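Local coordinates for protein carbonic anhydrase (PDB 5SWC) that catalyses the zinc-dependent reversible hydration of carbon dioxide, supplying CO2 to RuBisCO inside the carboxysome, at residues Arg80-Ala92 with Asn173-Pro185. Numbering follows the deposited sequence.
Sequences RNAGNIIPPYGAA and NILTQLKNLQTYP
After a type II turn from Asn81 to Asn84, the loop runs extended from Ile85 to Tyr89 along the last turns of helix 162-181, the CA atoms closing from 7.8 Å (Asn84 to Ile174) to 4.4 Å (Pro88 to Asn180). In this beta-class carbonic anhydrase, helix side chains hold the loop by its backbone amides and carbonyls just beyond the zinc site. ND2 of Asn173 donates a hydrogen bond to Gly83 O at 2.9 Å, almost in line with the carbonyl, while its OD1 bonds to Thr146. Gln177, tightly bent at its second torsion (-37°), curls OE1 back to accept from Ile86 N at 2.8 Å, the donor lying above the carbonyl plane. Asn180 lies alongside the Pro88 ring and gives ND2 to Ile86 O. Thr183 OG1 receives an almost straight bond from Tyr89 N (2.9 Å, 172°) and donates to Asn180 O, tying the loop to the turn from Leu181 to Tyr184. The Tyr184 hydroxyl donates to Pro87 O at 2.7 Å, and Tyr89 CB sits over the centre of its ring. Pro185 CD makes a CH-pi contact over one face of the Tyr89 ring, 3.4 Å from its centroid. Running on from strand 76-81, outermost in this chain's sheet, the loop passes close to zinc ligands Cys58 and Cys120 at Asn84 and Gly83; Trp142 of helix 137-143 packs on Ile85 and Pro87, Val114 of strand 111-117 on Gln177 and Leu181.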
# COMPACT_ATOMS: atom_id res chain seq x y z
N ARG A 80 -4.71 -13.20 18.45
CA ARG A 80 -3.61 -14.14 18.32
C ARG A 80 -3.07 -14.18 16.93
O ARG A 80 -3.83 -14.33 15.97
CB ARG A 80 -4.05 -15.57 18.69
CG ARG A 80 -4.55 -15.65 20.12
CD ARG A 80 -4.90 -17.04 20.62
NE ARG A 80 -3.71 -17.85 20.74
CZ ARG A 80 -3.70 -19.10 21.21
NH1 ARG A 80 -4.80 -19.69 21.66
NH2 ARG A 80 -2.55 -19.77 21.19
N ASN A 81 -1.76 -14.03 16.82
CA ASN A 81 -1.02 -14.13 15.57
C ASN A 81 0.34 -14.73 15.84
O ASN A 81 0.68 -14.99 17.02
CB ASN A 81 -0.94 -12.76 14.86
CG ASN A 81 -0.23 -11.74 15.67
OD1 ASN A 81 0.75 -12.01 16.32
ND2 ASN A 81 -0.72 -10.53 15.63
N ALA A 82 1.13 -14.99 14.79
CA ALA A 82 2.43 -15.64 14.99
C ALA A 82 3.41 -14.60 15.49
O ALA A 82 3.81 -13.67 14.81
CB ALA A 82 2.91 -16.28 13.70
N GLY A 83 3.83 -14.75 16.74
CA GLY A 83 4.76 -13.82 17.35
C GLY A 83 4.17 -12.72 18.21
O GLY A 83 4.92 -11.89 18.74
N ASN A 84 2.85 -12.69 18.35
CA ASN A 84 2.20 -11.68 19.21
C ASN A 84 2.66 -10.26 18.87
O ASN A 84 3.01 -9.48 19.74
CB ASN A 84 2.30 -12.02 20.72
CG ASN A 84 3.69 -12.32 21.22
OD1 ASN A 84 4.07 -13.52 21.28
ND2 ASN A 84 4.41 -11.30 21.67
N ILE A 85 2.56 -9.96 17.57
CA ILE A 85 3.04 -8.70 17.03
C ILE A 85 1.87 -7.76 16.73
O ILE A 85 0.84 -8.17 16.19
CB ILE A 85 3.85 -8.98 15.72
CG1 ILE A 85 5.18 -9.59 16.11
CG2 ILE A 85 4.03 -7.72 14.90
CD1 ILE A 85 5.87 -10.30 14.99
N ILE A 86 2.06 -6.49 17.08
CA ILE A 86 1.13 -5.40 16.73
C ILE A 86 1.91 -4.41 15.87
O ILE A 86 2.78 -3.72 16.37
CB ILE A 86 0.57 -4.70 17.96
CG1 ILE A 86 -0.18 -5.70 18.87
CG2 ILE A 86 -0.37 -3.55 17.51
CD1 ILE A 86 -1.41 -6.28 18.29
N PRO A 87 1.59 -4.33 14.56
CA PRO A 87 2.34 -3.38 13.75
C PRO A 87 2.13 -1.93 14.25
O PRO A 87 1.09 -1.62 14.83
CB PRO A 87 1.76 -3.58 12.33
CG PRO A 87 1.24 -5.01 12.35
CD PRO A 87 0.69 -5.15 13.76
N PRO A 88 3.08 -1.06 13.98
CA PRO A 88 2.83 0.37 14.23
C PRO A 88 1.58 0.85 13.50
O PRO A 88 1.19 0.30 12.46
CB PRO A 88 4.08 1.05 13.67
CG PRO A 88 5.14 -0.03 13.70
CD PRO A 88 4.40 -1.26 13.35
N TYR A 89 0.97 1.90 14.04
CA TYR A 89 -0.22 2.47 13.47
C TYR A 89 -0.01 2.89 12.04
O TYR A 89 0.90 3.68 11.73
CB TYR A 89 -0.64 3.67 14.32
CG TYR A 89 -1.78 4.48 13.76
CD1 TYR A 89 -3.01 3.87 13.50
CD2 TYR A 89 -1.62 5.82 13.51
CE1 TYR A 89 -4.05 4.64 12.97
CE2 TYR A 89 -2.65 6.59 12.97
CZ TYR A 89 -3.87 5.96 12.73
OH TYR A 89 -4.88 6.78 12.19
N GLY A 90 -0.86 2.41 11.14
CA GLY A 90 -0.79 2.73 9.71
C GLY A 90 0.11 1.83 8.93
O GLY A 90 0.12 1.94 7.68
N ALA A 91 0.87 0.94 9.58
CA ALA A 91 1.81 0.10 8.86
C ALA A 91 1.13 -1.11 8.22
O ALA A 91 1.71 -1.70 7.31
CB ALA A 91 2.92 -0.37 9.74
N ALA A 92 -0.03 -1.53 8.72
CA ALA A 92 -0.64 -2.78 8.29
C ALA A 92 -2.15 -2.63 8.20
O ALA A 92 -2.76 -1.77 8.85
CB ALA A 92 -0.21 -3.96 9.18
N ASN A 173 10.92 -8.52 21.87
CA ASN A 173 9.78 -8.43 20.97
C ASN A 173 8.57 -7.85 21.67
O ASN A 173 7.84 -7.05 21.07
CB ASN A 173 9.49 -9.83 20.37
CG ASN A 173 8.35 -9.83 19.42
OD1 ASN A 173 8.41 -9.21 18.35
ND2 ASN A 173 7.31 -10.60 19.75
N ILE A 174 8.32 -8.24 22.90
CA ILE A 174 7.22 -7.69 23.70
C ILE A 174 7.40 -6.18 23.83
O ILE A 174 6.44 -5.41 23.62
CB ILE A 174 7.13 -8.40 25.06
CG1 ILE A 174 6.70 -9.86 24.86
CG2 ILE A 174 6.20 -7.66 26.00
CD1 ILE A 174 7.08 -10.71 26.01
N LEU A 175 8.60 -5.73 24.15
CA LEU A 175 8.88 -4.30 24.36
C LEU A 175 8.64 -3.52 23.06
O LEU A 175 8.08 -2.43 23.08
CB LEU A 175 10.28 -4.11 24.90
CG LEU A 175 10.53 -4.85 26.23
CD1 LEU A 175 11.84 -4.44 26.80
CD2 LEU A 175 9.41 -4.58 27.19
N THR A 176 9.02 -4.07 21.93
CA THR A 176 8.75 -3.43 20.64
C THR A 176 7.25 -3.27 20.42
O THR A 176 6.81 -2.21 19.97
CB THR A 176 9.37 -4.24 19.51
OG1 THR A 176 10.79 -4.23 19.69
CG2 THR A 176 9.03 -3.71 18.15
N GLN A 177 6.47 -4.30 20.70
CA GLN A 177 5.04 -4.18 20.46
C GLN A 177 4.40 -3.13 21.37
O GLN A 177 3.46 -2.48 20.94
CB GLN A 177 4.35 -5.52 20.67
CG GLN A 177 4.92 -6.69 19.93
CD GLN A 177 5.40 -6.35 18.58
OE1 GLN A 177 4.69 -5.75 17.76
NE2 GLN A 177 6.64 -6.70 18.31
N LEU A 178 4.93 -2.95 22.56
CA LEU A 178 4.43 -1.89 23.44
C LEU A 178 4.72 -0.52 22.87
O LEU A 178 3.89 0.38 22.98
CB LEU A 178 5.04 -2.06 24.83
CG LEU A 178 4.48 -3.27 25.56
CD1 LEU A 178 5.40 -3.69 26.65
CD2 LEU A 178 3.10 -3.02 26.11
N LYS A 179 5.88 -0.32 22.25
CA LYS A 179 6.13 0.93 21.54
C LYS A 179 5.20 1.09 20.35
O LYS A 179 4.67 2.18 20.11
CB LYS A 179 7.59 1.01 21.08
CG LYS A 179 8.66 1.00 22.19
CD LYS A 179 8.50 2.16 23.12
CE LYS A 179 9.58 2.07 24.20
NZ LYS A 179 9.52 3.33 25.00
N ASN A 180 4.98 0.03 19.59
CA ASN A 180 4.06 0.08 18.47
C ASN A 180 2.64 0.46 18.90
O ASN A 180 1.97 1.28 18.24
CB ASN A 180 4.05 -1.25 17.73
CG ASN A 180 5.39 -1.56 17.04
OD1 ASN A 180 6.26 -0.70 16.94
ND2 ASN A 180 5.53 -2.79 16.54
N LEU A 181 2.16 -0.16 19.98
CA LEU A 181 0.82 0.12 20.46
C LEU A 181 0.63 1.62 20.77
O LEU A 181 -0.46 2.16 20.56
CB LEU A 181 0.56 -0.69 21.70
CG LEU A 181 0.13 -2.11 21.42
CD1 LEU A 181 0.28 -2.92 22.69
CD2 LEU A 181 -1.27 -2.18 20.99
N GLN A 182 1.66 2.25 21.29
CA GLN A 182 1.57 3.64 21.71
C GLN A 182 1.44 4.62 20.55
O GLN A 182 1.27 5.81 20.76
CB GLN A 182 2.72 3.97 22.60
CG GLN A 182 2.52 3.26 23.95
CD GLN A 182 3.66 3.46 24.88
OE1 GLN A 182 3.81 4.50 25.47
NE2 GLN A 182 4.49 2.44 25.01
N THR A 183 1.56 4.14 19.31
CA THR A 183 1.32 5.00 18.14
C THR A 183 -0.14 5.02 17.70
O THR A 183 -0.49 5.81 16.82
CB THR A 183 2.22 4.63 16.93
OG1 THR A 183 1.93 3.32 16.44
CG2 THR A 183 3.67 4.83 17.29
N TYR A 184 -1.02 4.17 18.25
CA TYR A 184 -2.40 4.16 17.82
C TYR A 184 -3.22 5.30 18.49
O TYR A 184 -3.07 5.52 19.69
CB TYR A 184 -3.06 2.83 18.16
CG TYR A 184 -2.66 1.70 17.22
CD1 TYR A 184 -1.44 1.09 17.37
CD2 TYR A 184 -3.45 1.32 16.13
CE1 TYR A 184 -1.04 0.09 16.49
CE2 TYR A 184 -3.06 0.33 15.28
CZ TYR A 184 -1.86 -0.26 15.46
OH TYR A 184 -1.53 -1.27 14.56
N PRO A 185 -4.06 5.97 17.73
CA PRO A 185 -4.83 7.08 18.28
C PRO A 185 -5.63 6.77 19.55
O PRO A 185 -5.59 7.58 20.50
CB PRO A 185 -5.72 7.51 17.15
CG PRO A 185 -4.90 7.13 15.90
CD PRO A 185 -4.25 5.87 16.27
O HOH W 1 7.49 -12.11 22.23
O HOH W 2 -1.09 -1.11 11.44